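Local atomic coordinates of flagellar hook associated protein type 3 FlgL (Legionella pneumophila subsp. pneumophila, PDB entry 5YTI), a protein that probably serves as a structural component of the bacterial flagellum, as one of the hook-associated proteins that join the hook to the flagellin filament. Residues L87-E92 with K108-E113; R91-Q96 with Q301-N306; F297-R302 with A329-A334. All blocks are in the same frame, centred on the assembly; numbering follows the deposited sequence. Where two conformers were deposited one is given.

Contact 1: residues L87-E92 with K108-E113; sequences LHRLRE and KTLAVE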
loop_
_atom_site.group_PDB
_atom_site.type_symbol
_atom_site.label_atom_id
_atom_site.label_comp_id
_atom_site.label_asym_id
_atom_site.label_seq_id
_atom_site.Cartn_x
_atom_site.Cartn_y
_atom_site.Cartn_z
ATOM N N LEU A 87 9.900 14.887 3.723
ATOM C CA LEU A 87 9.088 14.080 4.600
ATOM C C LEU A 87 9.697 13.996 5.939
ATOM O O LEU A 87 8.979 13.810 6.903
ATOM C CB LEU A 87 8.949 12.684 4.049
ATOM C CG LEU A 87 7.991 12.657 2.856
ATOM C CD1 LEU A 87 8.241 11.457 1.946
ATOM C CD2 LEU A 87 6.554 12.678 3.374
ATOM N N HIS A 88 11.018 14.102 6.020
ATOM C CA HIS A 88 11.704 13.985 7.318
ATOM C C HIS A 88 11.304 15.122 8.244
ATOM O O HIS A 88 11.205 14.966 9.468
ATOM C CB HIS A 88 13.232 13.953 7.158
ATOM C CG HIS A 88 13.792 12.566 7.058
ATOM N ND1 HIS A 88 14.922 12.267 6.327
ATOM C CD2 HIS A 88 13.351 11.389 7.571
ATOM C CE1 HIS A 88 15.167 10.971 6.411
ATOM N NE2 HIS A 88 14.222 10.414 7.148
ATOM N N ARG A 89 11.056 16.256 7.605
ATOM C CA ARG A 89 10.692 17.487 8.255
ATOM C C ARG A 89 9.206 17.409 8.539
ATOM O O ARG A 89 8.789 17.700 9.663
ATOM C CB ARG A 89 11.054 18.705 7.369
ATOM C CG ARG A 89 10.633 20.092 7.881
ATOM C CD ARG A 89 11.128 20.437 9.296
ATOM N NE ARG A 89 10.435 21.624 9.822
ATOM C CZ ARG A 89 10.148 21.843 11.113
ATOM N NH1 ARG A 89 10.514 20.987 12.051
ATOM N NH2 ARG A 89 9.492 22.933 11.478
ATOM N N LEU A 90 8.403 16.991 7.563
ATOM C CA LEU A 90 6.990 16.770 7.846
ATOM C C LEU A 90 6.819 15.857 9.067
ATOM O O LEU A 90 5.823 15.935 9.785
ATOM C CB LEU A 90 6.269 16.193 6.627
ATOM C CG LEU A 90 6.016 17.209 5.503
ATOM C CD1 LEU A 90 5.789 16.519 4.176
ATOM C CD2 LEU A 90 4.849 18.127 5.843
ATOM N N ARG A 91 7.789 14.990 9.320
ATOM C CA ARG A 91 7.671 14.079 10.442
ATOM C C ARG A 91 8.018 14.798 11.741
ATOM O O ARG A 91 7.386 14.571 12.768
ATOM C CB ARG A 91 8.558 12.853 10.232
ATOM C CG ARG A 91 8.803 12.140 11.526
ATOM C CD ARG A 91 9.212 10.702 11.380
ATOM N NE ARG A 91 9.349 10.160 12.730
ATOM C CZ ARG A 91 9.361 8.868 13.009
ATOM N NH1 ARG A 91 9.279 7.977 12.019
ATOM N NH2 ARG A 91 9.466 8.469 14.264
ATOM N N GLU A 92 9.038 15.651 11.689
ATOM C CA GLU A 92 9.387 16.519 12.826
ATOM C C GLU A 92 8.141 17.319 13.172
ATOM O O GLU A 92 7.631 17.228 14.293
ATOM C CB GLU A 92 10.553 17.471 12.503
ATOM C CG GLU A 92 11.945 16.835 12.387
ATOM C CD GLU A 92 13.087 17.815 12.108
ATOM O OE1 GLU A 92 13.227 18.417 11.006
ATOM O OE2 GLU A 92 13.908 17.956 13.017
ATOM N N LYS A 108 -0.611 27.020 14.086
ATOM C CA LYS A 108 -1.163 27.575 12.855
ATOM C C LYS A 108 -0.015 28.036 11.994
ATOM O O LYS A 108 -0.184 28.233 10.795
ATOM C CB LYS A 108 -2.231 28.694 13.079
ATOM C CG LYS A 108 -1.763 30.051 13.647
ATOM C CD LYS A 108 -2.613 31.275 13.215
ATOM C CE LYS A 108 -1.862 32.199 12.232
ATOM N NZ LYS A 108 -2.652 33.332 11.657
ATOM N N THR A 109 1.161 28.177 12.597
ATOM C CA THR A 109 2.356 28.561 11.829
ATOM C C THR A 109 3.010 27.335 11.120
ATOM O O THR A 109 3.485 27.447 9.958
ATOM C CB THR A 109 3.382 29.350 12.687
ATOM O OG1 THR A 109 2.759 30.529 13.240
ATOM C CG2 THR A 109 4.567 29.775 11.828
ATOM N N LEU A 110 3.005 26.184 11.814
ATOM C CA LEU A 110 3.437 24.906 11.244
ATOM C C LEU A 110 2.535 24.515 10.090
ATOM O O LEU A 110 2.998 24.049 9.059
ATOM C CB LEU A 110 3.446 23.801 12.315
ATOM C CG LEU A 110 4.455 24.046 13.452
ATOM C CD1 LEU A 110 4.529 22.918 14.451
ATOM C CD2 LEU A 110 5.826 24.284 12.904
ATOM N N ALA A 111 1.244 24.736 10.270
ATOM C CA ALA A 111 0.267 24.645 9.180
ATOM C C ALA A 111 0.714 25.300 7.884
ATOM O O ALA A 111 0.325 24.883 6.790
ATOM C CB ALA A 111 -1.034 25.305 9.604
ATOM N N VAL A 112 1.458 26.380 8.001
ATOM C CA VAL A 112 1.822 27.124 6.817
ATOM C C VAL A 112 3.118 26.552 6.291
ATOM O O VAL A 112 3.312 26.482 5.064
ATOM C CB VAL A 112 1.921 28.636 7.088
ATOM C CG1 VAL A 112 2.473 29.361 5.887
ATOM C CG2 VAL A 112 0.540 29.190 7.423
ATOM N N GLU A 113 3.995 26.108 7.196
ATOM C CA GLU A 113 5.161 25.377 6.736
ATOM C C GLU A 113 4.731 24.097 6.020
ATOM O O GLU A 113 5.184 23.843 4.906
ATOM C CB GLU A 113 6.123 25.036 7.856
ATOM C CG GLU A 113 7.465 24.616 7.286
ATOM C CD GLU A 113 8.436 24.095 8.316
ATOM O OE1 GLU A 113 8.050 23.979 9.500
ATOM O OE2 GLU A 113 9.592 23.799 7.929
#
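R89 and E113 reach toward each other between two helices and join in a side-on salt bridge, the guanidinium offering NE and NH2, one to each carboxylate oxygen. The bond from R89 NE to E113 OE2 is 3.0 Å and almost straight (177°), with the acceptor in the guanidinium plane. From R89 NH2 to E113 OE1 the distance is 2.7 Å, but the bond is more bent, at 146°, and this acceptor is tilted out of the plane. The two flat groups are thus clearly twisted against each other rather than coplanar. OE1 uses its syn lone pair; OE2 is also met on the syn side, though from somewhat above the carboxylate plane. R89 places CG opposite its backbone nitrogen (chi1 176°), then bends at chi2, which turns the guanidinium across the end of E113. The glutamate stays extended beyond CG, and the two side chains meet at about a right angle. Helix 49-96 and helix 104-125 form an antiparallel helical hairpin, within the N-terminal helical region of the flagellin family, and the ion pair ties its two arms together at the surface. L110, one turn before E113, brings CD2 to 4.2 Å from R89 NH2, an oblique approach to the guanidinium. On the other side of the arginine, R89 NH1 lies 3.9 Å from E92 OE1, a long ion pair that extends the bridge into a three-residue network. E113 probably carries most of the charge compensation, E92 adding a weak share. Deeper between the arms, L117 and L121 of helix 104-125 receive L90, and L117 also touches the R89 side chain, while L110 reaches L307 of helix 296-307.

Contact 2: residues R91-Q96 with Q301-N306; sequences REIQIQ and QRMINN
M303, a selenomethionine, pushes its side chain from helix 296-307 against I93 and Q94 of helix 49-96, two buried neighbours inside a four-helix bundle completed by helices 104-125 and 316-374. The close part of the contact centres on this one side chain. Its terminal methyl CE lies 3.7 Å from I93 CG2, a purely apolar touch, and also 4.0 Å from Q94 CB. The chain bends at its last torsion (chi3 59°), which turns CE past the selenium toward the backbone between I93 and Q94; CE is 3.8 Å from Q94 N. I93 and M303 cross at about a right angle; the isoleucine touches with its CG2 branch, while its side chain also packs on E113 and L117 of helix 104-125. Backbones come nearest at Q94 and M303, whose CA atoms are 7.0 Å apart. Beyond these three residues the contact is thin. R91 and E92 point away from helix 296-307, and I95 is exposed in the assembly; on helix 296-307, N305 is likewise exposed, on the side turned from helix 49-96. No polar bond joins the two segments. The buried amide of Q94 finds its partner in helix 316-374, where NE2 donates to N324 OD1. Q94 sends CG opposite its backbone nitrogen and bends at chi2 (40°), which turns the carbonyl oxygen of the amide toward the selenomethionine stem, Q94 OE1 lying 3.4 Å from M303 CG.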
loop_
_atom_site.group_PDB
_atom_site.type_symbol
_atom_site.label_atom_id
_atom_site.label_comp_id
_atom_site.label_asym_id
_atom_site.label_seq_id
_atom_site.Cartn_x
_atom_site.Cartn_y
_atom_site.Cartn_z
ATOM N N ARG A 91 7.789 14.990 9.320
ATOM C CA ARG A 91 7.671 14.079 10.442
ATOM C C ARG A 91 8.018 14.798 11.741
ATOM O O ARG A 91 7.386 14.571 12.768
ATOM C CB ARG A 91 8.558 12.853 10.232
ATOM C CG ARG A 91 8.803 12.140 11.526
ATOM C CD ARG A 91 9.212 10.702 11.380
ATOM N NE ARG A 91 9.349 10.160 12.730
ATOM C CZ ARG A 91 9.361 8.868 13.009
ATOM N NH1 ARG A 91 9.279 7.977 12.019
ATOM N NH2 ARG A 91 9.466 8.469 14.264
ATOM N N GLU A 92 9.038 15.651 11.689
ATOM C CA GLU A 92 9.387 16.519 12.826
ATOM C C GLU A 92 8.141 17.319 13.172
ATOM O O GLU A 92 7.631 17.228 14.293
ATOM C CB GLU A 92 10.553 17.471 12.503
ATOM C CG GLU A 92 11.945 16.835 12.387
ATOM C CD GLU A 92 13.087 17.815 12.108
ATOM O OE1 GLU A 92 13.227 18.417 11.006
ATOM O OE2 GLU A 92 13.908 17.956 13.017
ATOM N N ILE A 93 7.615 18.047 12.188
ATOM C CA ILE A 93 6.343 18.780 12.326
ATOM C C ILE A 93 5.206 17.939 12.932
ATOM O O ILE A 93 4.615 18.359 13.909
ATOM C CB ILE A 93 5.852 19.387 10.987
ATOM C CG1 ILE A 93 6.752 20.535 10.564
ATOM C CG2 ILE A 93 4.424 19.906 11.120
ATOM C CD1 ILE A 93 6.407 21.170 9.225
ATOM N N GLN A 94 4.905 16.765 12.373
ATOM C CA GLN A 94 3.784 15.977 12.903
ATOM C C GLN A 94 3.971 15.652 14.358
ATOM O O GLN A 94 2.981 15.561 15.077
ATOM C CB GLN A 94 3.518 14.672 12.131
ATOM C CG GLN A 94 2.247 13.898 12.542
ATOM C CD GLN A 94 1.036 14.781 12.828
ATOM O OE1 GLN A 94 0.765 15.760 12.140
ATOM N NE2 GLN A 94 0.300 14.425 13.850
ATOM N N ILE A 95 5.213 15.481 14.801
ATOM C CA ILE A 95 5.436 15.094 16.184
ATOM C C ILE A 95 5.099 16.204 17.167
ATOM O O ILE A 95 4.501 15.927 18.191
ATOM C CB ILE A 95 6.857 14.604 16.426
ATOM C CG1 ILE A 95 6.857 13.079 16.412
ATOM C CG2 ILE A 95 7.350 15.096 17.785
ATOM C CD1 ILE A 95 8.242 12.489 16.296
ATOM N N GLN A 96 5.470 17.443 16.841
ATOM C CA GLN A 96 5.094 18.610 17.646
ATOM C C GLN A 96 3.571 18.794 17.689
ATOM O O GLN A 96 2.998 19.200 18.733
ATOM C CB GLN A 96 5.668 19.913 17.096
ATOM C CG GLN A 96 6.916 19.820 16.244
ATOM C CD GLN A 96 8.181 19.758 17.054
ATOM O OE1 GLN A 96 9.008 18.863 16.858
ATOM N NE2 GLN A 96 8.348 20.716 17.961
ATOM N N GLN A 301 -2.194 17.270 3.382
ATOM C CA GLN A 301 -3.407 18.098 3.424
ATOM C C GLN A 301 -4.081 17.924 4.753
ATOM O O GLN A 301 -4.610 18.878 5.318
ATOM C CB GLN A 301 -4.399 17.710 2.326
ATOM C CG GLN A 301 -3.861 17.913 0.915
ATOM C CD GLN A 301 -4.949 17.947 -0.127
ATOM O OE1 GLN A 301 -5.248 19.019 -0.651
ATOM N NE2 GLN A 301 -5.540 16.787 -0.444
ATOM N N ARG A 302 -4.044 16.684 5.232
ATOM C CA ARG A 302 -4.625 16.289 6.497
ATOM C C ARG A 302 -3.835 16.780 7.705
ATOM O O ARG A 302 -4.428 17.071 8.750
ATOM C CB ARG A 302 -4.715 14.774 6.570
ATOM C CG ARG A 302 -5.880 14.147 5.811
ATOM C CD ARG A 302 -6.480 13.021 6.636
ATOM N NE ARG A 302 -5.993 11.690 6.294
ATOM C CZ ARG A 302 -6.005 10.641 7.122
ATOM N NH1 ARG A 302 -5.544 9.491 6.673
ATOM N NH2 ARG A 302 -6.438 10.721 8.386
HETATM N N MSE A 303 -2.508 16.849 7.601
HETATM C CA MSE A 303 -1.713 17.320 8.738
HETATM C C MSE A 303 -2.009 18.776 8.938
HETATM O O MSE A 303 -2.048 19.249 10.080
HETATM C CB MSE A 303 -0.226 17.139 8.553
HETATM C CG MSE A 303 0.309 15.728 8.773
HETATM SE SE MSE A 303 2.137 15.788 8.014
HETATM C CE MSE A 303 2.928 17.206 9.099
ATOM N N ILE A 304 -2.237 19.470 7.820
ATOM C CA ILE A 304 -2.645 20.893 7.808
ATOM C C ILE A 304 -4.063 21.118 8.406
ATOM O O ILE A 304 -4.256 21.955 9.298
ATOM C CB ILE A 304 -2.632 21.478 6.374
ATOM C CG1 ILE A 304 -1.214 21.563 5.801
ATOM C CG2 ILE A 304 -3.318 22.835 6.332
ATOM C CD1 ILE A 304 -1.180 21.824 4.292
ATOM N N ASN A 305 -5.064 20.393 7.920
ATOM C CA ASN A 305 -6.377 20.499 8.525
ATOM C C ASN A 305 -6.263 20.339 10.031
ATOM O O ASN A 305 -6.916 21.065 10.754
ATOM C CB ASN A 305 -7.341 19.452 7.988
ATOM C CG ASN A 305 -7.685 19.661 6.525
ATOM O OD1 ASN A 305 -8.449 18.889 5.953
ATOM N ND2 ASN A 305 -7.121 20.695 5.908
ATOM N N ASN A 306 -5.425 19.415 10.498
ATOM C CA ASN A 306 -5.334 19.087 11.923
ATOM C C ASN A 306 -4.608 20.157 12.747
ATOM O O ASN A 306 -4.995 20.504 13.853
ATOM C CB ASN A 306 -4.574 17.779 12.073
ATOM C CG ASN A 306 -5.119 16.922 13.182
ATOM O OD1 ASN A 306 -6.284 16.572 13.163
ATOM N ND2 ASN A 306 -4.274 16.559 14.141
#

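Contact 3: residues F297-R302 with A329-A334; sequences FSTVQR and AQIDSA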
loop_
_atom_site.group_PDB
_atom_site.type_symbol
_atom_site.label_atom_id
_atom_site.label_comp_id
_atom_site.label_asym_id
_atom_site.label_seq_id
_atom_site.Cartn_x
_atom_site.Cartn_y
_atom_site.Cartn_z
ATOM N N PHE A 297 0.099 13.282 -0.695
ATOM C CA PHE A 297 -0.469 14.602 -0.771
ATOM C C PHE A 297 -1.642 14.793 0.174
ATOM O O PHE A 297 -1.604 15.700 0.996
ATOM C CB PHE A 297 -0.838 14.908 -2.193
ATOM C CG PHE A 297 0.270 14.612 -3.151
ATOM C CD1 PHE A 297 1.481 15.256 -3.022
ATOM C CD2 PHE A 297 0.109 13.669 -4.160
ATOM C CE1 PHE A 297 2.506 14.989 -3.897
ATOM C CE2 PHE A 297 1.131 13.401 -5.041
ATOM C CZ PHE A 297 2.335 14.059 -4.909
ATOM N N SER A 298 -2.671 13.959 0.103
ATOM C CA SER A 298 -3.756 14.128 1.063
ATOM C C SER A 298 -3.264 13.903 2.516
ATOM O O SER A 298 -3.749 14.577 3.404
ATOM C CB SER A 298 -5.025 13.326 0.706
ATOM O OG SER A 298 -4.875 11.975 1.022
ATOM N N THR A 299 -2.277 13.036 2.757
ATOM C CA THR A 299 -1.690 12.902 4.110
ATOM C C THR A 299 -1.226 14.272 4.646
ATOM O O THR A 299 -1.487 14.649 5.798
ATOM C CB THR A 299 -0.495 11.908 4.183
ATOM O OG1 THR A 299 -0.950 10.558 4.142
ATOM C CG2 THR A 299 0.258 12.080 5.483
ATOM N N VAL A 300 -0.537 15.018 3.807
ATOM C CA VAL A 300 -0.081 16.342 4.204
ATOM C C VAL A 300 -1.221 17.372 4.293
ATOM O O VAL A 300 -1.192 18.232 5.183
ATOM C CB VAL A 300 1.009 16.880 3.269
ATOM C CG1 VAL A 300 1.462 18.237 3.769
ATOM C CG2 VAL A 300 2.195 15.922 3.196
ATOM N N GLN A 301 -2.194 17.270 3.382
ATOM C CA GLN A 301 -3.407 18.098 3.424
ATOM C C GLN A 301 -4.081 17.924 4.753
ATOM O O GLN A 301 -4.610 18.878 5.318
ATOM C CB GLN A 301 -4.399 17.710 2.326
ATOM C CG GLN A 301 -3.861 17.913 0.915
ATOM C CD GLN A 301 -4.949 17.947 -0.127
ATOM O OE1 GLN A 301 -5.248 19.019 -0.651
ATOM N NE2 GLN A 301 -5.540 16.787 -0.444
ATOM N N ARG A 302 -4.044 16.684 5.232
ATOM C CA ARG A 302 -4.625 16.289 6.497
ATOM C C ARG A 302 -3.835 16.780 7.705
ATOM O O ARG A 302 -4.428 17.071 8.750
ATOM C CB ARG A 302 -4.715 14.774 6.570
ATOM C CG ARG A 302 -5.880 14.147 5.811
ATOM C CD ARG A 302 -6.480 13.021 6.636
ATOM N NE ARG A 302 -5.993 11.690 6.294
ATOM C CZ ARG A 302 -6.005 10.641 7.122
ATOM N NH1 ARG A 302 -5.544 9.491 6.673
ATOM N NH2 ARG A 302 -6.438 10.721 8.386
ATOM N N ALA A 329 1.817 7.618 11.374
ATOM C CA ALA A 329 2.032 6.336 10.704
ATOM C C ALA A 329 2.096 6.514 9.201
ATOM O O ALA A 329 2.822 5.805 8.519
ATOM C CB ALA A 329 0.943 5.337 11.064
ATOM N N GLN A 330 1.342 7.473 8.686
ATOM C CA GLN A 330 1.261 7.637 7.242
ATOM C C GLN A 330 2.478 8.300 6.638
ATOM O O GLN A 330 2.968 7.868 5.588
ATOM C CB GLN A 330 -0.011 8.388 6.875
ATOM C CG GLN A 330 -1.223 7.501 7.095
ATOM C CD GLN A 330 -2.514 8.132 6.648
ATOM O OE1 GLN A 330 -3.576 7.691 7.088
ATOM N NE2 GLN A 330 -2.447 9.152 5.756
ATOM N N ILE A 331 2.924 9.366 7.294
ATOM C CA ILE A 331 4.223 9.933 7.043
ATOM C C ILE A 331 5.300 8.861 7.051
ATOM O O ILE A 331 6.146 8.886 6.173
ATOM C CB ILE A 331 4.604 10.958 8.094
ATOM C CG1 ILE A 331 3.975 12.295 7.775
ATOM C CG2 ILE A 331 6.098 11.120 8.131
ATOM C CD1 ILE A 331 4.122 12.689 6.327
ATOM N N ASP A 332 5.272 7.932 8.012
ATOM C CA ASP A 332 6.276 6.885 8.064
ATOM C C ASP A 332 6.096 5.898 6.946
ATOM O O ASP A 332 7.058 5.577 6.264
ATOM C CB ASP A 332 6.243 6.126 9.380
ATOM C CG ASP A 332 6.790 6.940 10.539
ATOM O OD1 ASP A 332 7.236 8.083 10.274
ATOM O OD2 ASP A 332 6.772 6.452 11.704
ATOM N N SER A 333 4.875 5.394 6.765
ATOM C CA SER A 333 4.572 4.450 5.682
ATOM C C SER A 333 5.162 4.948 4.363
ATOM O O SER A 333 5.616 4.154 3.538
ATOM C CB SER A 333 3.064 4.291 5.517
ATOM O OG SER A 333 2.545 3.196 6.265
ATOM N N ALA A 334 5.154 6.269 4.205
ATOM C CA ALA A 334 5.575 6.927 3.012
ATOM C C ALA A 334 7.069 7.150 3.006
ATOM O O ALA A 334 7.707 7.085 1.978
ATOM C CB ALA A 334 4.862 8.259 2.893
#
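T299 turns its hydroxyl beside its own backbone nitrogen (chi1 -76°), with CG2 beside the carbonyl carbon, and Q330 comes to it extended beyond CG, so that an amide meets a hydroxyl between two buried helix faces. These faces belong to helix 296-307 and helix 316-374, an antiparallel helical hairpin on the C-terminal side of the flagellin-family bundle; the axes of the two short segments approach to 10.1 Å, with 152° between their N-to-C directions. T299 and Q330 also have the nearest CA atoms, 6.8 Å apart. Q330 NE2 donates to T299 OG1 over 2.6 Å, at a bent 137°, with the hydroxyl oxygen lying in the amide plane. The threonine hydroxyl further rests against the Q330 stem, OG1 being 3.6 Å from CB. R302, one turn on from T299, approaches the same amide from a different direction. Its chain bends at both chi2 and chi3 and crosses Q330 at about a right angle, which brings NH1 to 2.7 Å from Q330 OE1, with guanidinium and amide steeply turned against each other. The arginine's charge is met elsewhere, by E323 through NH2 and by E294 through NH1, so these two carboxylates probably fix its position beside the amide. Q330 OE1 in turn accepts from the backbone nitrogen of G189, linking the hairpin to a loop. The buried amide therefore has bonded partners at both its oxygen and its nitrogen. Alongside this polar patch runs an apolar one: I331 reaches over toward T299 and continues to L87 and L90 of helix 49-96, where V300 also packs on L90. At the hairpin's own interface the methyl carbon T299 CG2 lies 4.0 Å from I331 CD1.

Overall arrangement
The three contacts lie close together in one helical bundle: the centres of contacts 1 and 2 are 6 Å apart, those of 2 and 3 are 9 Å apart, and those of 1 and 3 are 12 Å apart. Contact 1 comes first along the chain and bridges the hairpin of helices 49-96 and 104-125 at its surface. Contact 2 then spans some 200 residues, including the strands of the sheet, to bring helix 296-307 back to helix 49-96, and contact 3 pairs that helix with helix 316-374. A salt bridge from R91 NH1 to D332 OD1, 2.7 Å, joins helix 49-96 directly to helix 316-374. N-terminal and C-terminal helices thus form a single body, as in other flagellin-family proteins.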